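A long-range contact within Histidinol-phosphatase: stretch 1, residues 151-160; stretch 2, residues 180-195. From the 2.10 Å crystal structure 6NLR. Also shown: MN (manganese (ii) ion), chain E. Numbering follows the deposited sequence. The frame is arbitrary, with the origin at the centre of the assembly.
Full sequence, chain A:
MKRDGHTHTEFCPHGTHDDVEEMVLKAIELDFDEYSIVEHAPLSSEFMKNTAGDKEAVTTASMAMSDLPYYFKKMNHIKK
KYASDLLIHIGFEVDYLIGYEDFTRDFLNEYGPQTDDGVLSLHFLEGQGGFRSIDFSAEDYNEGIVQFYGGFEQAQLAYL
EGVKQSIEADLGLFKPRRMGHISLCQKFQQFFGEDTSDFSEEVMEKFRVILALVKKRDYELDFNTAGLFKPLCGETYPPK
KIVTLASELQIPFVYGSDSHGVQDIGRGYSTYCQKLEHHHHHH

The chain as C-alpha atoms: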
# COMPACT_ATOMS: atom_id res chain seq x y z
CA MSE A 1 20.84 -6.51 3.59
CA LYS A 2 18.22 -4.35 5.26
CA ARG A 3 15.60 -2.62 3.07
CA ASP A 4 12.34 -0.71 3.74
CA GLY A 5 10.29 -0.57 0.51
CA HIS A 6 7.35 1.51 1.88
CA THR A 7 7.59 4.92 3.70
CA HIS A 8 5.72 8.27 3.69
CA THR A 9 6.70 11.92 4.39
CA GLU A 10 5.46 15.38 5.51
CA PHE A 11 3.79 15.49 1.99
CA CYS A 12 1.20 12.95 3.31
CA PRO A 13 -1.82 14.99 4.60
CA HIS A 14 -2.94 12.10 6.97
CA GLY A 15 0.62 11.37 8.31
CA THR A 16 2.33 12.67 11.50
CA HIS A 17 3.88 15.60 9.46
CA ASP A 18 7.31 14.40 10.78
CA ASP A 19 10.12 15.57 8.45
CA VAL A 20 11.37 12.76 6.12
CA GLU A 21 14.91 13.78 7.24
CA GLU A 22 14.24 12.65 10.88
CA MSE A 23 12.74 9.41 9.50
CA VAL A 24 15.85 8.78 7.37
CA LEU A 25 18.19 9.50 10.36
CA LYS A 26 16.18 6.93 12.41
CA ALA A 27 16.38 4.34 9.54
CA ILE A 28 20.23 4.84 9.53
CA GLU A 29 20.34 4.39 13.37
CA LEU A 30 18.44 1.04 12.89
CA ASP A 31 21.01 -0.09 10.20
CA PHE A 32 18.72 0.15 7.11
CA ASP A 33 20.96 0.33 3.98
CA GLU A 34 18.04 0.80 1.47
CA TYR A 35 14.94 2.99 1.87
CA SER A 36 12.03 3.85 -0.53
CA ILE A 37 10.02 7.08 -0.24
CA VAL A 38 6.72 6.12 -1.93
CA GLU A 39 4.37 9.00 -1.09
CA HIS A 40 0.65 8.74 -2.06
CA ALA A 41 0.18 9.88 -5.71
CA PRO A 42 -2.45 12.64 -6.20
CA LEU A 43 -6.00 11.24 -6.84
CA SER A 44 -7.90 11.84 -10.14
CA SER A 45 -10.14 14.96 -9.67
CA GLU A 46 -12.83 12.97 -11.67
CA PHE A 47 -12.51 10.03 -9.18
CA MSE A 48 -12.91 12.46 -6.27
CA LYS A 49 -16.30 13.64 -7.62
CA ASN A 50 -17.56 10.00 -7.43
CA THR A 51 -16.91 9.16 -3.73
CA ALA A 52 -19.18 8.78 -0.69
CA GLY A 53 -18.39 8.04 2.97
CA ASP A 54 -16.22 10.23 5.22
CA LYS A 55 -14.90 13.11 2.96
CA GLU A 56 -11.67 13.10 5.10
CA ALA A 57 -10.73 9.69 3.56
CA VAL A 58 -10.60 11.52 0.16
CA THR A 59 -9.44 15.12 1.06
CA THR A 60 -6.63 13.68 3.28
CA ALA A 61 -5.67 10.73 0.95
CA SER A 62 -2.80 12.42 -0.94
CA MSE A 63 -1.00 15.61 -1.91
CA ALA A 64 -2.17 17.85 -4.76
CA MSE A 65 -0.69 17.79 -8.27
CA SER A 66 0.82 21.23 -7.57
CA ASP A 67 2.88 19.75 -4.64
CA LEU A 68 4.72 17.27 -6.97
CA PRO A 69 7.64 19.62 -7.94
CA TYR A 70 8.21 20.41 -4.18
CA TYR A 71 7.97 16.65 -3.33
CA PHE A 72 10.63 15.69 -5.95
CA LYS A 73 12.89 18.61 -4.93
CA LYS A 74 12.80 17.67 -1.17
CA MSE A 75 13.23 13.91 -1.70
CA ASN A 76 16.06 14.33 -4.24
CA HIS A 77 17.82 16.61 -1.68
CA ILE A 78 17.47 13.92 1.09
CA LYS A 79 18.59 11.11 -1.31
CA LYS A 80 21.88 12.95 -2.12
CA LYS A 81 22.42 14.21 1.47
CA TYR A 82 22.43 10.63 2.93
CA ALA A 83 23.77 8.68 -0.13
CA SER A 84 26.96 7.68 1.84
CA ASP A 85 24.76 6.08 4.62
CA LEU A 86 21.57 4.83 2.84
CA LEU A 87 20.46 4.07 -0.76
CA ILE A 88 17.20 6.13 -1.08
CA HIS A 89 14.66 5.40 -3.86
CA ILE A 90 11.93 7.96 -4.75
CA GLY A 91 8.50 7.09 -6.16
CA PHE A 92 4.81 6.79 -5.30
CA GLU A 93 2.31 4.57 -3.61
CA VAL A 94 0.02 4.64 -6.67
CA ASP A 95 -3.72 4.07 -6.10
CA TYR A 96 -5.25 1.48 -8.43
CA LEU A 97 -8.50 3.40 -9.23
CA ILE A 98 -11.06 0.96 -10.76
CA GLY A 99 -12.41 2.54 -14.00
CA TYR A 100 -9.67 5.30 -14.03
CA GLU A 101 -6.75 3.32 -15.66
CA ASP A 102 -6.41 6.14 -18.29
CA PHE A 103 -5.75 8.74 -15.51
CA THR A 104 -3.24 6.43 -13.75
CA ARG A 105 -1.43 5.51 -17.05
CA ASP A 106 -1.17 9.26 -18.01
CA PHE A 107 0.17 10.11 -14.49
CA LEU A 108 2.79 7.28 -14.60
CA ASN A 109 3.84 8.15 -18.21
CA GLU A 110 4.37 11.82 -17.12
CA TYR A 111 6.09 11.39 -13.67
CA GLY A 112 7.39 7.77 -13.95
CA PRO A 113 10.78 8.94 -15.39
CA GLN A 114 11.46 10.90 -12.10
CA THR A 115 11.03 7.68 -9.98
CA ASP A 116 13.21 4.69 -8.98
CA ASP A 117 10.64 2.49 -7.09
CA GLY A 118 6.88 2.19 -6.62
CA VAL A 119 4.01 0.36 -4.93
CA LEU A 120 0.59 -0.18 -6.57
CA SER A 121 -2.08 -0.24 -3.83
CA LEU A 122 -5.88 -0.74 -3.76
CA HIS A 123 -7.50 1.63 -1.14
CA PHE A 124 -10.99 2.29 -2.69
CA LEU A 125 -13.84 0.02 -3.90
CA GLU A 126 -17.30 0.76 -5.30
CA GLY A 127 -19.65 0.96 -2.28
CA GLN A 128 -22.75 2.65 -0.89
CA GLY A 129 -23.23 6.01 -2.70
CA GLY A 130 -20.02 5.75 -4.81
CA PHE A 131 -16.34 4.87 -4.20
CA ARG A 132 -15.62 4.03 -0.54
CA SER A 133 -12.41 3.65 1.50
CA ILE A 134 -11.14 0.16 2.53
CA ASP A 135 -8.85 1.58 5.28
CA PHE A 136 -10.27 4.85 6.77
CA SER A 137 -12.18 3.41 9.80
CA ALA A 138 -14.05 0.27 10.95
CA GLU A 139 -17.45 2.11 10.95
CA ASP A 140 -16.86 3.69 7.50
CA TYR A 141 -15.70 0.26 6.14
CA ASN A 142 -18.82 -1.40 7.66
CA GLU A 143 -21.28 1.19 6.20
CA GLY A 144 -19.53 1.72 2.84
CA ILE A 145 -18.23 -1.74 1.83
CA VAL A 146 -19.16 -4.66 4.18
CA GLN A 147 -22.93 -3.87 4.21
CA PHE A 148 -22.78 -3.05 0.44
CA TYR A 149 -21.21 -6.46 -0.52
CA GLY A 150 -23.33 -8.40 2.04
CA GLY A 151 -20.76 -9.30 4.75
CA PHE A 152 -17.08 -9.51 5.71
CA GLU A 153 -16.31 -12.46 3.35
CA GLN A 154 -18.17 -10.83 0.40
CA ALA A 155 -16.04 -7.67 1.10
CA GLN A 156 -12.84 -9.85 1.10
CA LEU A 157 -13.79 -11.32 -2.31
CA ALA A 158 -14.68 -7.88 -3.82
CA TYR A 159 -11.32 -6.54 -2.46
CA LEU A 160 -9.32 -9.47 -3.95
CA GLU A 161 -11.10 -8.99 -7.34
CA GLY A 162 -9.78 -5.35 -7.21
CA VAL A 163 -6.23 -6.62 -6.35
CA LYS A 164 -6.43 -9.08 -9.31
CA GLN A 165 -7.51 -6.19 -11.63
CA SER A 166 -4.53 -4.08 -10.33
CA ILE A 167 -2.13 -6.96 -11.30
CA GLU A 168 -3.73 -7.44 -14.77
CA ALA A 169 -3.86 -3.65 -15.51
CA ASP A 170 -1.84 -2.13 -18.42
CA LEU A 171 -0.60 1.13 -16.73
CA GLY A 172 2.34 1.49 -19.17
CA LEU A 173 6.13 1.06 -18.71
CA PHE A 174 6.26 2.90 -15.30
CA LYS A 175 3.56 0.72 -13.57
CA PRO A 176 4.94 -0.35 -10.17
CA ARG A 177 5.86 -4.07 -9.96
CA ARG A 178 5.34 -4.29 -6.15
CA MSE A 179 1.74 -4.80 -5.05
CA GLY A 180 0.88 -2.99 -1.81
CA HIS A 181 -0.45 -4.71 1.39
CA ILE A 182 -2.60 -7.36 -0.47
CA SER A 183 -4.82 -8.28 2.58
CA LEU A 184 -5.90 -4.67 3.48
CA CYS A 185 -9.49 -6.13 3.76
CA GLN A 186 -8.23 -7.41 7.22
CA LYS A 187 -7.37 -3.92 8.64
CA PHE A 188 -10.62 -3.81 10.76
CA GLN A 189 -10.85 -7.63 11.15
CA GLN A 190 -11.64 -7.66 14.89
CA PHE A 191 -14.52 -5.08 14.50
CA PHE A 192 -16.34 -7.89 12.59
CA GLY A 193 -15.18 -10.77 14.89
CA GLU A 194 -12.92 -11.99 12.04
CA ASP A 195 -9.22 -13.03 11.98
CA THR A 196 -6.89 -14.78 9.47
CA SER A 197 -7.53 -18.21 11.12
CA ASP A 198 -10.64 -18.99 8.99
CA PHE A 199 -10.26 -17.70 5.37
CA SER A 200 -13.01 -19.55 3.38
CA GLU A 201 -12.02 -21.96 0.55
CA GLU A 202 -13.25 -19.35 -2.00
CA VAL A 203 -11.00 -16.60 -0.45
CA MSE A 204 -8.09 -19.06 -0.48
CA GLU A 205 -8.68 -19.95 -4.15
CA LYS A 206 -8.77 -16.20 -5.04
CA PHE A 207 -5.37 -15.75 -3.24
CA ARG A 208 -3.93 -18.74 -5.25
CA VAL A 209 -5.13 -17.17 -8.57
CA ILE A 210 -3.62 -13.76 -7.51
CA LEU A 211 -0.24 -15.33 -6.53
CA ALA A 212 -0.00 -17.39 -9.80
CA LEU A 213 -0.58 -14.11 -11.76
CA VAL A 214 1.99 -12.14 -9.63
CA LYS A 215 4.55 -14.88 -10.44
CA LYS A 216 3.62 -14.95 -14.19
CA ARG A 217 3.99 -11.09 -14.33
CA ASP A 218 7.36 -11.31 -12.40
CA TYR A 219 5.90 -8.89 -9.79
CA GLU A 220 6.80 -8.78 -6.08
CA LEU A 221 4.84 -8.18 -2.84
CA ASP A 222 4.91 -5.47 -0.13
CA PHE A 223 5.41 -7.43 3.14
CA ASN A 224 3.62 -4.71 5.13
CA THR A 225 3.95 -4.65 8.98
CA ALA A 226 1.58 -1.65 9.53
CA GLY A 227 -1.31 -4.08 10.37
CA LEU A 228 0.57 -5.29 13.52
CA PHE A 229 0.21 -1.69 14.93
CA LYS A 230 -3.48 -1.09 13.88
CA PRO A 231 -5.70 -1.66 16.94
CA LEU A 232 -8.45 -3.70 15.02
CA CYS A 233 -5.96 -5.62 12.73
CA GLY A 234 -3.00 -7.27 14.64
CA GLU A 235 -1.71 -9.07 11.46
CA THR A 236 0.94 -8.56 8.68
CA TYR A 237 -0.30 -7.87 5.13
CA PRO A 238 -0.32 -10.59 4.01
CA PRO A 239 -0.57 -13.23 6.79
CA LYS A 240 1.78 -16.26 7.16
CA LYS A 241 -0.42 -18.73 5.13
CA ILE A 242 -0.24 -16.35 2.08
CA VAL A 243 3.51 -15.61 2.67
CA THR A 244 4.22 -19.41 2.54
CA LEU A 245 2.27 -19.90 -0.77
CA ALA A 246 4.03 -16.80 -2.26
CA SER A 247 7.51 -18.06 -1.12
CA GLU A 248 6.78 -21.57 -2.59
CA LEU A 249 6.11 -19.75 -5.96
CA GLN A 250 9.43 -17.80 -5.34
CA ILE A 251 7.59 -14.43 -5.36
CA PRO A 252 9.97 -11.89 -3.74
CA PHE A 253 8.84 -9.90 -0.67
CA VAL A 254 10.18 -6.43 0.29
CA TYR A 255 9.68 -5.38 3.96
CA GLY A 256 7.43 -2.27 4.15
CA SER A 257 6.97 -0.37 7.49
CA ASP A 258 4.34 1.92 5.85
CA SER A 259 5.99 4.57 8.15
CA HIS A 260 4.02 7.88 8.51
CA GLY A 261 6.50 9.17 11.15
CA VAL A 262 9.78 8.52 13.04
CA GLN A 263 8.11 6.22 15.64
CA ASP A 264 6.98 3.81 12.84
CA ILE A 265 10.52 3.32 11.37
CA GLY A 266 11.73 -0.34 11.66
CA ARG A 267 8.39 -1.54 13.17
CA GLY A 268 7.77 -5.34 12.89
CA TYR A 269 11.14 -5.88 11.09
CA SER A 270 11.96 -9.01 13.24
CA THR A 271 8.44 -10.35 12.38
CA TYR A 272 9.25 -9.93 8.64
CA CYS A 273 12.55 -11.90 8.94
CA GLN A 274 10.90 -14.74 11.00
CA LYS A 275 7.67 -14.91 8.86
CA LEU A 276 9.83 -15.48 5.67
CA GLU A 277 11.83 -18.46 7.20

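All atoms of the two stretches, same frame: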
# COMPACT_ATOMS: atom_id res chain seq x y z
N GLY A 151 -21.45 -8.69 3.60
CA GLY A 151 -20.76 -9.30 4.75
C GLY A 151 -19.25 -9.27 4.59
O GLY A 151 -18.76 -8.88 3.52
N PHE A 152 -18.55 -9.66 5.64
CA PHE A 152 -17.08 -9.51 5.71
C PHE A 152 -16.43 -10.33 4.59
O PHE A 152 -15.53 -9.80 3.91
CB PHE A 152 -16.54 -9.89 7.09
CG PHE A 152 -15.09 -9.50 7.25
CD1 PHE A 152 -14.75 -8.22 7.66
CD2 PHE A 152 -14.08 -10.41 6.95
CE1 PHE A 152 -13.41 -7.87 7.80
CE2 PHE A 152 -12.75 -10.06 7.10
CZ PHE A 152 -12.41 -8.79 7.50
N GLU A 153 -16.90 -11.55 4.38
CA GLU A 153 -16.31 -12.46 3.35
C GLU A 153 -16.58 -11.88 1.95
O GLU A 153 -15.67 -11.91 1.08
CB GLU A 153 -16.84 -13.89 3.49
CG GLU A 153 -16.26 -14.78 2.42
CD GLU A 153 -16.74 -16.21 2.36
OE1 GLU A 153 -17.53 -16.60 3.23
OE2 GLU A 153 -16.27 -16.94 1.44
N GLN A 154 -17.81 -11.43 1.71
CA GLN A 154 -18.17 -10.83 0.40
C GLN A 154 -17.27 -9.61 0.14
O GLN A 154 -16.84 -9.42 -1.01
CB GLN A 154 -19.66 -10.49 0.36
CG GLN A 154 -20.57 -11.71 0.35
CD GLN A 154 -21.08 -12.05 1.73
OE1 GLN A 154 -20.40 -11.90 2.73
NE2 GLN A 154 -22.32 -12.50 1.82
N ALA A 155 -16.97 -8.82 1.17
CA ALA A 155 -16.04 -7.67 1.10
C ALA A 155 -14.63 -8.15 0.76
O ALA A 155 -13.99 -7.49 -0.10
CB ALA A 155 -16.05 -6.87 2.38
N GLN A 156 -14.18 -9.26 1.38
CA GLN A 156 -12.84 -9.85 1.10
C GLN A 156 -12.78 -10.18 -0.40
O GLN A 156 -11.76 -9.86 -1.07
CB GLN A 156 -12.59 -11.15 1.87
CG GLN A 156 -12.31 -10.97 3.34
CD GLN A 156 -12.25 -12.29 4.08
OE1 GLN A 156 -13.13 -13.14 3.94
NE2 GLN A 156 -11.22 -12.47 4.88
N LEU A 157 -13.82 -10.82 -0.92
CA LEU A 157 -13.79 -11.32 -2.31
C LEU A 157 -13.86 -10.14 -3.28
O LEU A 157 -13.16 -10.18 -4.32
CB LEU A 157 -14.94 -12.32 -2.51
CG LEU A 157 -14.74 -13.63 -1.76
CD1 LEU A 157 -16.02 -14.44 -1.70
CD2 LEU A 157 -13.64 -14.42 -2.41
N ALA A 158 -14.63 -9.09 -2.97
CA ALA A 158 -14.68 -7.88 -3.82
C ALA A 158 -13.30 -7.19 -3.81
O ALA A 158 -12.80 -6.75 -4.87
CB ALA A 158 -15.75 -6.97 -3.35
N TYR A 159 -12.67 -7.12 -2.64
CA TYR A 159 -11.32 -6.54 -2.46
C TYR A 159 -10.31 -7.31 -3.32
O TYR A 159 -9.54 -6.67 -4.10
CB TYR A 159 -10.95 -6.53 -0.98
CG TYR A 159 -9.49 -6.26 -0.75
CD1 TYR A 159 -8.99 -4.96 -0.81
CD2 TYR A 159 -8.60 -7.31 -0.52
CE1 TYR A 159 -7.64 -4.71 -0.64
CE2 TYR A 159 -7.26 -7.06 -0.31
CZ TYR A 159 -6.77 -5.77 -0.39
OH TYR A 159 -5.42 -5.55 -0.20
N LEU A 160 -10.31 -8.64 -3.21
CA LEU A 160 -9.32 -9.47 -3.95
C LEU A 160 -9.58 -9.37 -5.46
O LEU A 160 -8.59 -9.45 -6.21
CB LEU A 160 -9.36 -10.91 -3.44
CG LEU A 160 -8.87 -11.08 -2.01
CD1 LEU A 160 -9.02 -12.52 -1.55
CD2 LEU A 160 -7.43 -10.65 -1.87
N GLY A 180 0.98 -3.45 -3.18
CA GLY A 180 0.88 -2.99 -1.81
C GLY A 180 -0.06 -3.83 -0.95
O GLY A 180 -1.14 -4.21 -1.44
N HIS A 181 0.34 -4.08 0.29
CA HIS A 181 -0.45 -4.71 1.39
C HIS A 181 -1.67 -5.48 0.86
O HIS A 181 -2.80 -5.01 1.09
CB HIS A 181 -0.85 -3.63 2.42
CG HIS A 181 -1.31 -2.33 1.83
ND1 HIS A 181 -2.34 -2.27 0.89
CD2 HIS A 181 -0.92 -1.05 2.08
CE1 HIS A 181 -2.55 -0.99 0.58
NE2 HIS A 181 -1.69 -0.21 1.30
N ILE A 182 -1.50 -6.68 0.28
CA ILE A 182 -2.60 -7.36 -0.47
C ILE A 182 -3.62 -8.09 0.44
O ILE A 182 -4.37 -8.92 -0.10
CB ILE A 182 -2.08 -8.32 -1.54
CG1 ILE A 182 -1.27 -9.48 -0.96
CG2 ILE A 182 -1.33 -7.56 -2.62
CD1 ILE A 182 -1.15 -10.67 -1.91
N SER A 183 -3.70 -7.79 1.73
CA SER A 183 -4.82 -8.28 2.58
C SER A 183 -5.38 -7.11 3.40
O SER A 183 -5.75 -7.32 4.59
CB SER A 183 -4.37 -9.42 3.47
OG SER A 183 -3.32 -9.00 4.34
N LEU A 184 -5.46 -5.92 2.79
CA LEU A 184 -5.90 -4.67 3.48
C LEU A 184 -7.36 -4.82 3.93
O LEU A 184 -7.78 -4.07 4.82
CB LEU A 184 -5.73 -3.46 2.56
CG LEU A 184 -5.91 -2.10 3.26
CD1 LEU A 184 -4.76 -1.83 4.22
CD2 LEU A 184 -6.01 -0.99 2.23
N CYS A 185 -8.11 -5.74 3.34
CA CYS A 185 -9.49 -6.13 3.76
C CYS A 185 -9.50 -6.67 5.20
O CYS A 185 -10.62 -6.80 5.74
CB CYS A 185 -10.08 -7.15 2.79
SG CYS A 185 -9.12 -8.69 2.62
N GLN A 186 -8.34 -6.91 5.82
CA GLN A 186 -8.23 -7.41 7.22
C GLN A 186 -7.92 -6.28 8.21
O GLN A 186 -7.80 -6.56 9.42
CB GLN A 186 -7.18 -8.52 7.34
CG GLN A 186 -7.38 -9.66 6.36
CD GLN A 186 -8.74 -10.31 6.43
OE1 GLN A 186 -9.41 -10.49 5.41
NE2 GLN A 186 -9.16 -10.68 7.64
N LYS A 187 -7.82 -5.03 7.76
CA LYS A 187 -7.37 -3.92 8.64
C LYS A 187 -8.32 -3.75 9.83
O LYS A 187 -7.82 -3.40 10.91
CB LYS A 187 -7.22 -2.60 7.88
CG LYS A 187 -6.79 -1.44 8.77
CD LYS A 187 -6.47 -0.20 8.01
CE LYS A 187 -6.05 0.95 8.91
NZ LYS A 187 -5.73 2.13 8.08
N PHE A 188 -9.63 -4.00 9.67
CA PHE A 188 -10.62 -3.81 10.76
C PHE A 188 -11.25 -5.14 11.16
O PHE A 188 -12.36 -5.17 11.72
CB PHE A 188 -11.66 -2.78 10.33
CG PHE A 188 -11.04 -1.45 9.96
CD1 PHE A 188 -10.30 -0.72 10.89
CD2 PHE A 188 -11.17 -0.97 8.68
CE1 PHE A 188 -9.71 0.48 10.53
CE2 PHE A 188 -10.62 0.25 8.34
CZ PHE A 188 -9.89 0.96 9.26
N GLN A 189 -10.52 -6.22 10.86
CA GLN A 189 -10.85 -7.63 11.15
C GLN A 189 -11.70 -7.78 12.43
O GLN A 189 -12.80 -8.40 12.40
CB GLN A 189 -9.52 -8.30 11.50
CG GLN A 189 -9.30 -9.53 10.72
CD GLN A 189 -7.88 -9.98 10.81
OE1 GLN A 189 -7.47 -10.65 9.90
NE2 GLN A 189 -7.14 -9.66 11.88
N GLN A 190 -11.14 -7.30 13.53
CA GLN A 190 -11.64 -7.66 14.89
C GLN A 190 -12.96 -6.92 15.13
O GLN A 190 -13.75 -7.41 15.93
CB GLN A 190 -10.54 -7.41 15.92
CG GLN A 190 -9.23 -8.20 15.66
CD GLN A 190 -9.19 -9.73 15.85
OE1 GLN A 190 -10.17 -10.43 16.17
NE2 GLN A 190 -7.99 -10.28 15.64
N PHE A 191 -13.23 -5.82 14.42
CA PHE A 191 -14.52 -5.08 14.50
C PHE A 191 -15.65 -6.00 14.03
O PHE A 191 -16.78 -5.86 14.51
CB PHE A 191 -14.50 -3.79 13.68
CG PHE A 191 -15.72 -2.91 13.88
CD1 PHE A 191 -15.82 -2.07 14.98
CD2 PHE A 191 -16.74 -2.87 12.93
CE1 PHE A 191 -16.93 -1.25 15.14
CE2 PHE A 191 -17.86 -2.07 13.10
CZ PHE A 191 -17.94 -1.25 14.20
N PHE A 192 -15.34 -6.96 13.17
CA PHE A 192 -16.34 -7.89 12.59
C PHE A 192 -16.21 -9.28 13.20
O PHE A 192 -16.92 -10.17 12.70
CB PHE A 192 -16.17 -7.94 11.07
CG PHE A 192 -16.29 -6.59 10.41
CD1 PHE A 192 -15.18 -5.78 10.25
CD2 PHE A 192 -17.54 -6.11 10.03
CE1 PHE A 192 -15.31 -4.51 9.69
CE2 PHE A 192 -17.66 -4.85 9.50
CZ PHE A 192 -16.55 -4.06 9.31
N GLY A 193 -15.36 -9.46 14.24
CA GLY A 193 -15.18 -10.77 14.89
C GLY A 193 -14.53 -11.75 13.93
O GLY A 193 -14.82 -12.96 14.00
N GLU A 194 -13.65 -11.23 13.07
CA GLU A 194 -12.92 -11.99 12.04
C GLU A 194 -11.44 -11.93 12.37
O GLU A 194 -10.99 -10.98 13.07
CB GLU A 194 -13.16 -11.37 10.67
CG GLU A 194 -14.58 -11.53 10.16
CD GLU A 194 -14.95 -12.93 9.70
OE1 GLU A 194 -14.07 -13.83 9.70
OE2 GLU A 194 -16.15 -13.12 9.41
N ASP A 195 -10.70 -12.93 11.89
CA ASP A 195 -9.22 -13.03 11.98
C ASP A 195 -8.76 -13.91 10.81
O ASP A 195 -9.60 -14.36 9.99
CB ASP A 195 -8.81 -13.48 13.39
CG ASP A 195 -9.33 -14.84 13.79
OD1 ASP A 195 -9.28 -15.74 12.91
OD2 ASP A 195 -9.79 -15.00 14.96
MN MN E . -1.63 1.92 1.32
O HOH W 1 -13.17 -7.52 4.35
O HOH W 2 -4.67 -3.20 -0.87
O HOH W 3 -3.00 1.37 3.11
O HOH W 4 -0.15 1.90 2.35

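The strongest polar link between the helix that begins at Phe152 and the irregular segment 180-195 joins two glutamine side chains. Gln156 NE2 donates to Gln186 OE1 at 2.7 Å with a nearly straight N-H...O angle of 169°. Neither CA-to-CB bond points at the partner stretch; both leave sideways, and the long flexible chains bring their amides together. An amide suits such a buried position because it can donate and accept at once without carrying a charge. Gln186 uses both capacities: while OE1 receives the bond from the helix, NE2 donates to Gln189 OE1 at 2.8 Å. That second bond lies within the type I turn from Gln186 to Gln189, so the side chain that meets the helix is also tied to its own loop.

The second direct hydrogen bond is made one helical turn further along, by Tyr159. The CA-to-CB bond of Tyr159 points toward the loop, chi1 is 166° (t), and the hydroxyl accepts from the backbone, Leu184 N to Tyr159 OH, at 3.0 Å and 159°. The same amide makes a weak bond of 3.3 Å to the carbonyl, Leu184 N to His181 O, and so is shared between the phenol and its own stretch. Tyr159 OH also lies 2.6 Å from the oxygen of water 2, which accepts a weak bond from His181 ND1 at 3.1 Å. The other ring nitrogen, His181 NE2, binds the manganese ion MN at 2.1 Å. A tyrosine suits this place because its ring spans the gap while its hydroxyl reaches main-chain polar atoms, and through the water it is connected to a metal ligand.

A second water bridges the backbones: water 1 donates to Cys185 O at 3.0 Å and, more weakly, to Phe152 O at 3.3 Å.

Around these bonds the packing is mainly aromatic. Cys185, pointing toward the helix, occupies the place where the backbones come close, its CA 5.7 Å from Gln156 CA. Its small, polarizable sulfur fits this narrow space: Cys185 SG is 3.5 Å from Tyr159 CD2 and 4.0 Å from Gln156 CG. Cys185 SG sits 4.3 Å from the centroid of the Tyr159 ring, in an oblique position 45° off the normal.

Phe152, in the first turn of the helix, loses the most surface to the other stretch. Its large flat ring can meet several neighbours at once. Over one face lies the aliphatic part of Glu194, with Glu194 CG 3.4 Å from Phe152 CD2 in a CH-pi contact; thus a charged residue contributes its methylene to the packing. Gln186 NE2 approaches the ring edge, 3.7 Å from Phe152 CE2. Phe192 meets it obliquely, Phe152 CD1 to Phe192 CG 3.5 Å, with the planes at 41°. Toward the other end, Leu160 CD2 comes within 3.9 Å of Ile182 O, a looser contact that extends the interface along the helix.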